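Local coordinates for protein bacterial regulatory proteins, TetR family (Nitrosomonas europaea, PDB 3NI7) that probably binds DNA as a transcriptional regulator of the TetR family, through a predicted helix-turn-helix motif near its N-terminus, at residues A[37-41]-A[42-46]. Sequence-based numbering, arbitrary orientation.
Sequences LAVSL and DEIRL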
ATOM      1  N   LEU A  37      34.331   8.722   3.355  1.00 90.46           N
ATOM      2  CA  LEU A  37      34.710   9.612   2.290  1.00 91.42           C
ATOM      3  C   LEU A  37      35.976  10.345   2.565  1.00 96.13           C
ATOM      4  O   LEU A  37      36.366  11.201   1.736  1.00 98.08           O
ATOM      5  CB  LEU A  37      33.637  10.641   2.133  1.00 88.74           C
ATOM      6  CG  LEU A  37      32.576  10.247   1.149  1.00 85.32           C
ATOM      7  CD1 LEU A  37      31.301  10.877   1.591  1.00 81.46           C
ATOM      8  CD2 LEU A  37      33.060  10.731  -0.214  1.00 85.82           C
ATOM      9  N   ALA A  38      36.577  10.073   3.743  1.00 98.23           N
ATOM     10  CA  ALA A  38      37.762  10.777   4.237  1.00102.22           C
ATOM     11  C   ALA A  38      37.484  12.285   4.332  1.00101.90           C
ATOM     12  O   ALA A  38      38.325  13.087   3.926  1.00105.77           O
ATOM     13  CB  ALA A  38      38.960  10.508   3.337  1.00106.43           C
ATOM     14  N   VAL A  39      36.315  12.670   4.855  1.00 98.23           N
ATOM     15  CA  VAL A  39      36.040  14.085   5.207  1.00 98.42           C
ATOM     16  C   VAL A  39      35.461  14.204   6.617  1.00 97.95           C
ATOM     17  O   VAL A  39      35.138  13.189   7.254  1.00 97.51           O
ATOM     18  CB  VAL A  39      35.040  14.740   4.247  1.00 95.68           C
ATOM     19  CG1 VAL A  39      35.569  14.711   2.830  1.00 97.02           C
ATOM     20  CG2 VAL A  39      33.657  14.073   4.371  1.00 91.50           C
ATOM     21  N   SER A  40      35.325  15.446   7.096  1.00 99.22           N
ATOM     22  CA  SER A  40      34.846  15.720   8.460  1.00 99.91           C
ATOM     23  C   SER A  40      33.332  15.691   8.562  1.00 96.21           C
ATOM     24  O   SER A  40      32.640  16.176   7.679  1.00 94.59           O
ATOM     25  CB  SER A  40      35.247  17.107   8.834  1.00103.36           C
ATOM     26  OG  SER A  40      34.641  17.949   7.895  1.00101.82           O
ATOM     27  N   LEU A  41      32.817  15.195   9.677  1.00 96.11           N
ATOM     28  CA  LEU A  41      31.389  15.209   9.921  1.00 93.76           C
ATOM     29  C   LEU A  41      30.807  16.621   9.721  1.00 94.53           C
ATOM     30  O   LEU A  41      29.697  16.814   9.282  1.00 92.68           O
ATOM     31  CB  LEU A  41      31.124  14.699  11.322  1.00 95.83           C
ATOM     32  CG  LEU A  41      29.684  14.409  11.710  1.00 96.30           C
ATOM     33  CD1 LEU A  41      28.884  13.686  10.600  1.00 91.92           C
ATOM     34  CD2 LEU A  41      29.658  13.595  13.002  1.00 99.35           C
ATOM     35  N   ASP A  42      31.581  17.637  10.023  1.00 98.78           N
ATOM     36  CA  ASP A  42      31.110  19.006   9.785  1.00100.22           C
ATOM     37  C   ASP A  42      30.829  19.215   8.295  1.00 97.21           C
ATOM     38  O   ASP A  42      29.958  20.002   7.928  1.00 97.23           O
ATOM     39  CB  ASP A  42      32.120  20.036  10.297  1.00104.63           C
ATOM     40  CG  ASP A  42      32.155  20.097  11.821  1.00110.83           C
ATOM     41  OD1 ASP A  42      32.804  21.031  12.453  1.00117.56           O
ATOM     42  OD2 ASP A  42      31.480  19.197  12.382  1.00111.44           O
ATOM     43  N   GLU A  43      31.589  18.539   7.447  1.00 95.62           N
ATOM     44  CA  GLU A  43      31.407  18.687   6.021  1.00 94.36           C
ATOM     45  C   GLU A  43      30.143  17.980   5.568  1.00 89.90           C
ATOM     46  O   GLU A  43      29.388  18.487   4.758  1.00 89.28           O
ATOM     47  CB  GLU A  43      32.591  18.137   5.247  1.00 95.49           C
ATOM     48  CG  GLU A  43      33.485  19.212   4.622  1.00102.50           C
ATOM     49  CD  GLU A  43      34.664  18.605   3.802  1.00108.09           C
ATOM     50  OE1 GLU A  43      35.685  18.133   4.405  1.00110.48           O
ATOM     51  OE2 GLU A  43      34.538  18.605   2.544  1.00109.28           O
ATOM     52  N   ILE A  44      29.916  16.796   6.086  1.00 87.44           N
ATOM     53  CA  ILE A  44      28.706  16.063   5.728  1.00 84.21           C
ATOM     54  C   ILE A  44      27.442  16.817   6.133  1.00 84.09           C
ATOM     55  O   ILE A  44      26.471  16.876   5.378  1.00 82.92           O
ATOM     56  CB  ILE A  44      28.667  14.694   6.392  1.00 83.38           C
ATOM     57  CG1 ILE A  44      29.815  13.832   5.882  1.00 84.75           C
ATOM     58  CG2 ILE A  44      27.377  14.011   6.067  1.00 81.54           C
ATOM     59  CD1 ILE A  44      30.125  14.055   4.405  1.00 84.68           C
ATOM     60  N   ARG A  45      27.468  17.432   7.309  1.00 85.53           N
ATOM     61  CA  ARG A  45      26.271  17.994   7.840  1.00 86.01           C
ATOM     62  C   ARG A  45      25.910  19.284   7.119  1.00 86.57           C
ATOM     63  O   ARG A  45      24.781  19.720   7.229  1.00 88.69           O
ATOM     64  CB  ARG A  45      26.369  18.154   9.350  1.00 89.55           C
ATOM     65  CG  ARG A  45      26.271  16.845  10.116  1.00 89.20           C
ATOM     66  CD  ARG A  45      26.117  16.994  11.637  1.00 93.50           C
ATOM     67  NE  ARG A  45      25.052  17.936  12.033  1.00 99.08           N
ATOM     68  CZ  ARG A  45      23.824  17.610  12.452  1.00103.23           C
ATOM     69  NH1 ARG A  45      23.440  16.332  12.551  1.00104.57           N
ATOM     70  NH2 ARG A  45      22.946  18.576  12.750  1.00106.49           N
ATOM     71  N   LEU A  46      26.821  19.867   6.343  1.00 85.65           N
ATOM     72  CA  LEU A  46      26.425  20.955   5.451  1.00 87.08           C
ATOM     73  C   LEU A  46      25.279  20.465   4.543  1.00 85.94           C
ATOM     74  O   LEU A  46      24.279  21.144   4.345  1.00 87.71           O
ATOM     75  CB  LEU A  46      27.586  21.407   4.582  1.00 87.39           C
ATOM     76  CG  LEU A  46      28.649  22.352   5.175  1.00 92.54           C
ATOM     77  CD1 LEU A  46      29.894  22.373   4.278  1.00 93.86           C
ATOM     78  CD2 LEU A  46      28.187  23.808   5.428  1.00 93.90           C
TER
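V39, S40 and L41 meet E43, I44 and R45 where the turn of the predicted helix-turn-helix motif runs into helix 41-47, the second helix of that motif. The turn begins with a Schellman motif, in which A38, the first residue past helix 30-36 to leave helical angles, takes a positive phi. S40 is the N-cap of the next helix: its short hydroxyl side chain can fold back on the first turn, and with OG set between the backbone N and the carbonyl carbon (chi1 60°), OG accepts a hydrogen bond from E43 N at 3.1 Å. The carbonyl of S40 is shared by two donors, E43 N standing above its plane and I44 N lying in it, the latter at an N-H...O angle of 154°. One residue further on, R45 N donates to L41 O at 3.0 Å.

I44, followed outward, shows why a branched apolar residue suits the inner face of this helix. Its CB lies 3.7 Å from L41 O and 4.3 Å from L41 CD1; CG1 runs on past S40 O and V39 CG2; and CD1, at the tip, meets L37 CD1 at 4.4 Å. Outside this stretch, I44 also packs on A34 of helix 30-36 and I12 of helix 7-22, tying the three helices together. V39 bridges two neighbours: CB faces E43 OE1, while the V39 and I44 side chains cross at about a right angle, with V39 CG2 3.5 Å from I44 CD1.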